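Local coordinates for carboxymuconolactone decarboxylase family protein (Thermotoga maritima, PDB 1VKE) that probably works as an AhpD-like oxidoreductase with peroxiredoxin-type activity, possibly in the antioxidative response, at residues I108-L111 and R112-V115; R70-D73 and C74-Y77; R122-K126 and N127-I131. All coordinates share one frame; numbering follows the deposited sequence.

Interaction 1 (I108-L111 and R112-V115); sequences IPHL and RRAV
R113 bends back along its own helix until NH2 hangs over one face of the H110 imidazole, displaced toward the rim, with H110 CE1 and R113 NH2 3.3 Å apart. The ring and guanidinium planes are 84° apart, so the guanidinium stands with its edge over the imidazole face rather than parallel to it. The bend lies at chi3 (-80°), which turns the end of the chain toward the preceding turn and sets P109 O over the centre of one guanidinium face, with R113 CZ 3.7 Å from P109 O. The polar ends of both residues find their main partner in D72 of helix 72-84, bonded to H110 ND1 and R113 NE. With an alanine here in place of R113, D72 would probably lose its salt bridge from the arginine and H110 the group lying over its ring.

R112 makes a different polar approach: NH1 comes to 2.7 Å from P109 O, but the angle is too poor for a hydrogen bond, and the oxygen lies obliquely to the guanidinium.

Main-chain bonds form the regular i to i+4 ladder. R112 N reaches I108 O at 2.9 Å, and the series continues from R113 to P109, A114 to H110 and V115 to L111, the last also at 2.9 Å between V115 N and L111 O.

Apolar contact within the turn is slight, L111 CD1 meeting V115 CG2 at 4.3 Å; L111 instead packs on L96 and L100 of helix 89-103, while A114 faces I75 and L79. These are the opening turns of helix 108-127, and H110 and R113 both hydrogen-bond an unidentified ligand, H110 weakly, which may mark a pocket beside the Cys-X-X-Cys motif of this all-helical AhpD-like fold.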
# COMPACT_ATOMS: atom_id res chain seq x y z
N ILE E 108 7.21 -1.21 -11.50
CA ILE E 108 8.33 -1.31 -12.43
C ILE E 108 9.72 -1.33 -11.77
O ILE E 108 10.52 -2.22 -12.12
CB ILE E 108 8.22 -0.30 -13.61
CG1 ILE E 108 7.07 -0.73 -14.53
CG2 ILE E 108 9.51 -0.29 -14.41
CD1 ILE E 108 6.80 0.18 -15.69
N PRO E 109 10.03 -0.41 -10.85
CA PRO E 109 11.35 -0.42 -10.22
C PRO E 109 11.63 -1.76 -9.53
O PRO E 109 12.76 -2.25 -9.54
CB PRO E 109 11.26 0.75 -9.23
CG PRO E 109 10.34 1.69 -9.95
CD PRO E 109 9.24 0.77 -10.41
N HIS E 110 10.61 -2.36 -8.95
CA HIS E 110 10.76 -3.64 -8.29
C HIS E 110 10.94 -4.77 -9.26
O HIS E 110 11.70 -5.69 -9.00
CB HIS E 110 9.57 -3.90 -7.37
CG HIS E 110 9.45 -2.85 -6.33
ND1 HIS E 110 10.16 -2.89 -5.16
CD2 HIS E 110 8.80 -1.67 -6.34
CE1 HIS E 110 9.90 -1.80 -4.45
NE2 HIS E 110 9.11 -1.02 -5.17
N LEU E 111 10.24 -4.71 -10.39
CA LEU E 111 10.39 -5.73 -11.44
C LEU E 111 11.80 -5.67 -12.02
O LEU E 111 12.44 -6.70 -12.27
CB LEU E 111 9.34 -5.50 -12.52
CG LEU E 111 9.49 -6.30 -13.80
CD1 LEU E 111 9.20 -7.75 -13.50
CD2 LEU E 111 8.56 -5.76 -14.87
N ARG E 112 12.34 -4.47 -12.18
CA ARG E 112 13.73 -4.30 -12.63
C ARG E 112 14.70 -4.96 -11.67
O ARG E 112 15.61 -5.70 -12.10
CB ARG E 112 14.05 -2.81 -12.74
CG ARG E 112 15.53 -2.47 -12.85
CD ARG E 112 15.81 -0.97 -12.86
NE ARG E 112 16.48 -0.50 -11.64
CZ ARG E 112 15.90 -0.25 -10.46
NH1 ARG E 112 14.60 -0.44 -10.26
NH2 ARG E 112 16.65 0.18 -9.45
N ARG E 113 14.52 -4.72 -10.39
CA ARG E 113 15.38 -5.33 -9.40
C ARG E 113 15.22 -6.84 -9.41
O ARG E 113 16.20 -7.58 -9.24
CB ARG E 113 15.11 -4.73 -8.01
CG ARG E 113 15.65 -3.33 -7.93
CD ARG E 113 15.80 -2.85 -6.57
NE ARG E 113 14.52 -2.41 -6.08
CZ ARG E 113 14.04 -1.18 -6.22
NH1 ARG E 113 14.69 -0.24 -6.87
NH2 ARG E 113 12.86 -0.89 -5.70
N ALA E 114 14.00 -7.31 -9.58
CA ALA E 114 13.72 -8.74 -9.61
C ALA E 114 14.46 -9.43 -10.76
O ALA E 114 15.03 -10.50 -10.57
CB ALA E 114 12.23 -9.00 -9.71
N VAL E 115 14.41 -8.81 -11.94
CA VAL E 115 15.04 -9.40 -13.13
C VAL E 115 16.55 -9.43 -12.95
O VAL E 115 17.19 -10.44 -13.27
CB VAL E 115 14.60 -8.68 -14.41
CG1 VAL E 115 15.48 -9.10 -15.59
CG2 VAL E 115 13.14 -9.08 -14.70

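Interaction 2 (R70-D73 and C74-Y77)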
# COMPACT_ATOMS: atom_id res chain seq x y z
N ARG E 70 5.22 -4.70 -3.42
CA ARG E 70 6.44 -3.95 -3.58
C ARG E 70 7.41 -4.14 -2.40
O ARG E 70 7.90 -3.16 -1.84
CB ARG E 70 6.11 -2.48 -3.81
CG ARG E 70 5.53 -2.23 -5.14
CD ARG E 70 5.37 -0.76 -5.45
NE ARG E 70 4.28 -0.14 -4.73
CZ ARG E 70 4.28 1.13 -4.23
NH1 ARG E 70 5.34 1.92 -4.22
NH2 ARG E 70 3.19 1.53 -3.66
N CYS E 71 7.66 -5.40 -2.04
CA CYS E 71 8.65 -5.75 -1.00
C CYS E 71 9.86 -6.41 -1.61
O CYS E 71 9.81 -7.59 -1.96
CB CYS E 71 8.00 -6.72 -0.02
SG CYS E 71 9.16 -7.30 1.31
N ASP E 72 10.97 -5.66 -1.75
CA ASP E 72 12.13 -6.20 -2.41
C ASP E 72 12.74 -7.42 -1.76
O ASP E 72 13.13 -8.36 -2.44
CB ASP E 72 13.18 -5.11 -2.59
CG ASP E 72 12.77 -4.11 -3.66
OD1 ASP E 72 12.09 -4.49 -4.64
OD2 ASP E 72 13.05 -2.93 -3.57
N ASP E 73 12.90 -7.41 -0.44
CA ASP E 73 13.52 -8.57 0.21
C ASP E 73 12.60 -9.79 0.08
O ASP E 73 13.08 -10.93 -0.01
CB ASP E 73 13.73 -8.33 1.70
CG ASP E 73 15.01 -7.63 2.01
OD1 ASP E 73 15.83 -7.39 1.10
OD2 ASP E 73 15.21 -7.24 3.17
N CYS E 74 11.28 -9.59 0.08
CA CYS E 74 10.34 -10.71 -0.07
C CYS E 74 10.41 -11.26 -1.50
O CYS E 74 10.39 -12.48 -1.75
CB CYS E 74 8.89 -10.28 0.16
SG CYS E 74 8.62 -9.37 1.70
N ILE E 75 10.51 -10.35 -2.47
CA ILE E 75 10.67 -10.74 -3.87
C ILE E 75 11.92 -11.61 -4.04
O ILE E 75 11.92 -12.70 -4.67
CB ILE E 75 10.80 -9.48 -4.79
CG1 ILE E 75 9.45 -8.77 -4.84
CG2 ILE E 75 11.27 -9.90 -6.22
CD1 ILE E 75 9.50 -7.42 -5.50
N ARG E 76 13.03 -11.13 -3.47
CA ARG E 76 14.30 -11.88 -3.52
C ARG E 76 14.19 -13.30 -2.93
O ARG E 76 14.63 -14.28 -3.53
CB ARG E 76 15.42 -11.12 -2.82
CG ARG E 76 15.95 -9.94 -3.58
CD ARG E 76 16.98 -9.11 -2.73
NE ARG E 76 17.20 -7.77 -3.28
CZ ARG E 76 16.93 -6.60 -2.67
NH1 ARG E 76 16.40 -6.54 -1.45
NH2 ARG E 76 17.19 -5.45 -3.30
N TYR E 77 13.56 -13.40 -1.76
CA TYR E 77 13.39 -14.65 -1.07
C TYR E 77 12.62 -15.61 -1.98
O TYR E 77 13.02 -16.74 -2.23
CB TYR E 77 12.59 -14.48 0.27
CG TYR E 77 12.29 -15.83 0.87
CD1 TYR E 77 13.22 -16.50 1.65
CD2 TYR E 77 11.04 -16.44 0.68
CE1 TYR E 77 12.95 -17.79 2.14
CE2 TYR E 77 10.79 -17.72 1.17
CZ TYR E 77 11.74 -18.37 1.91
OH TYR E 77 11.50 -19.63 2.43
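C71 and C74 are joined through their sulfurs, SG to SG 2.2 Å, across the start of helix 72-84. The two cysteines approach differently: C71, the N-cap residue, carries SG anti to its main-chain nitrogen (chi1 178°), whereas C74 turns SG beside its own nitrogen (chi1 -51°), and a chi3 of 62° gives the bridge a right-handed twist.

R76 runs extended from CG to NE back along the helix, and its guanidinium meets two aspartates in two ways. D72 places CB over one face, 3.7 Å from R76 NH1. D73 sends OD1 to the edge, near the guanidinium plane, in a salt bridge of 2.7 Å to R76 NH1; the accompanying hydrogen bond is weak because its N-H is poorly aimed. D72 and I75 instead lie side by side, D72 OD1 4.0 Å from I75 CD1, while the carboxylate of D72 is turned to H110 and R113.

The main-chain N-H groups of D72 and D73, at the helix start, hydrogen-bond an unidentified ligand. A disulfide closed over just two intervening residues, C71-D72-D73-C74, is a Cys-X-X-Cys motif, consistent with reversible thiol-disulfide chemistry as in AhpD relatives.

Interaction 3 (R122-K126 and N127-I131); sequences REMEK and NGETI
N127 folds back on E123 where helix 108-127 gives way to a Schellman motif. Its N-H makes an i to i+4 bond with E123 O, and its side-chain ND2 adds a weak hydrogen bond of 3.3 Å to E123 OE2. The amide and carboxylate planes are 90° apart, so the two flat groups do not lie against each other. E123 is also engaged at its other oxygen: K126 NZ meets E123 OE1 at 2.6 Å on the syn side, leaving the carboxylate shared between a lysine and an amide.

G128 follows with positive phi (74°), a region that residues with a side chain enter less readily. Its N-H bonds E125 O at 3.1 Å, but from well above the carbonyl plane and not along a lone pair. E129 supplies the second bond of the motif, with E129 N 2.9 Å from M124 O and nearly straight. Together these two bonds, one running inside the other, are the geometric signature of the Schellman ending. The E129 side chain then crosses that of M124 at about a right angle, E129 OE1 lying 3.8 Å from M124 CG.

T130 brings its carbonyl close to the methyl of M124, and the chain comes back alongside the helix toward I131. This last residue packs on V80 and V83 of helix 72-84 and, like M124, on Y15 of helix 15-28, so that the tail is drawn against the helical body. M124 bends at chi3 (72°), which carries its methyl toward the returning chain: M124 CE ends 3.5 Å from T130 O and 4.1 Å from I131 CG1.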
# COMPACT_ATOMS: atom_id res chain seq x y z
N ARG E 122 20.89 -17.05 -11.96
CA ARG E 122 21.20 -17.87 -13.16
C ARG E 122 22.70 -17.96 -13.41
O ARG E 122 23.20 -19.00 -13.84
CB ARG E 122 20.46 -17.38 -14.41
CG ARG E 122 18.92 -17.56 -14.34
CD ARG E 122 18.46 -18.97 -14.03
NE ARG E 122 17.00 -19.05 -14.08
CZ ARG E 122 16.28 -20.04 -13.58
NH1 ARG E 122 16.85 -21.06 -12.99
NH2 ARG E 122 14.96 -19.97 -13.68
N GLU E 123 23.42 -16.87 -13.11
CA GLU E 123 24.89 -16.88 -13.24
C GLU E 123 25.53 -17.83 -12.19
O GLU E 123 26.43 -18.61 -12.53
CB GLU E 123 25.41 -15.45 -13.19
CG GLU E 123 26.93 -15.27 -13.23
CD GLU E 123 27.52 -15.44 -14.62
OE1 GLU E 123 26.74 -15.57 -15.61
OE2 GLU E 123 28.79 -15.43 -14.73
N MET E 124 25.04 -17.79 -10.94
CA MET E 124 25.44 -18.77 -9.93
C MET E 124 25.19 -20.19 -10.45
O MET E 124 26.04 -21.07 -10.36
CB MET E 124 24.71 -18.57 -8.61
CG MET E 124 25.13 -17.32 -7.96
SD MET E 124 24.26 -16.99 -6.41
CE MET E 124 24.96 -18.19 -5.31
N GLU E 125 23.99 -20.45 -10.94
CA GLU E 125 23.67 -21.77 -11.47
C GLU E 125 24.62 -22.20 -12.61
O GLU E 125 25.15 -23.31 -12.63
CB GLU E 125 22.27 -21.69 -12.02
CG GLU E 125 21.56 -22.96 -12.38
CD GLU E 125 20.06 -22.67 -12.31
OE1 GLU E 125 19.63 -21.80 -13.07
OE2 GLU E 125 19.35 -23.22 -11.45
N LYS E 126 24.81 -21.31 -13.57
CA LYS E 126 25.77 -21.58 -14.65
C LYS E 126 27.14 -21.99 -14.11
O LYS E 126 27.84 -22.89 -14.63
CB LYS E 126 25.90 -20.31 -15.52
CG LYS E 126 26.87 -20.44 -16.71
CD LYS E 126 27.05 -19.11 -17.41
CE LYS E 126 27.92 -18.19 -16.55
NZ LYS E 126 28.31 -16.92 -17.24
N ASN E 127 27.58 -21.24 -13.09
CA ASN E 127 28.92 -21.40 -12.45
C ASN E 127 29.01 -22.52 -11.43
O ASN E 127 30.09 -22.78 -10.87
CB ASN E 127 29.36 -20.09 -11.79
CG ASN E 127 29.79 -19.04 -12.80
OD1 ASN E 127 30.38 -19.35 -13.83
ND2 ASN E 127 29.53 -17.78 -12.49
N GLY E 128 27.92 -23.23 -11.22
CA GLY E 128 27.93 -24.40 -10.33
C GLY E 128 28.00 -23.98 -8.86
O GLY E 128 28.45 -24.76 -8.02
N GLU E 129 27.58 -22.77 -8.56
CA GLU E 129 27.65 -22.22 -7.19
C GLU E 129 26.32 -22.50 -6.50
O GLU E 129 25.25 -22.18 -7.03
CB GLU E 129 27.98 -20.73 -7.24
CG GLU E 129 29.35 -20.50 -7.86
CD GLU E 129 29.65 -19.11 -8.39
OE1 GLU E 129 28.77 -18.21 -8.34
OE2 GLU E 129 30.80 -18.93 -8.90
N THR E 130 26.40 -23.10 -5.31
CA THR E 130 25.20 -23.52 -4.57
C THR E 130 24.37 -22.32 -4.22
O THR E 130 24.89 -21.33 -3.68
CB THR E 130 25.58 -24.23 -3.25
OG1 THR E 130 26.35 -25.42 -3.51
CG2 THR E 130 24.32 -24.70 -2.50
N ILE E 131 23.09 -22.43 -4.52
CA ILE E 131 22.12 -21.43 -4.12
C ILE E 131 21.46 -21.91 -2.82
O ILE E 131 20.70 -22.90 -2.83
CB ILE E 131 21.09 -21.20 -5.22
CG1 ILE E 131 21.77 -20.53 -6.44
CG2 ILE E 131 20.00 -20.28 -4.74
CD1 ILE E 131 21.08 -20.81 -7.72

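How the interactions relate
Interactions 1 and 2 face each other across neighbouring helices, their centres about 10 Å apart. D72 spans the gap with both carboxylate oxygens: OD1 lies 2.6 Å from H110 ND1, a probable hydrogen bond, and OD2 makes a salt bridge of 3.0 Å to R113 NE. Two packing contacts accompany this, H110 CD2 on R70 CG at 3.5 Å and A114 CB on I75 CG2 at 3.7 Å. An unidentified ligand, probably from the crystallisation liquor, is hydrogen-bonded by residues of both, consistent with a shared pocket near the disulfide. Interaction 3 lies farther along the helix of interaction 1, about 21 Å away between centres, and touches neither of the other two.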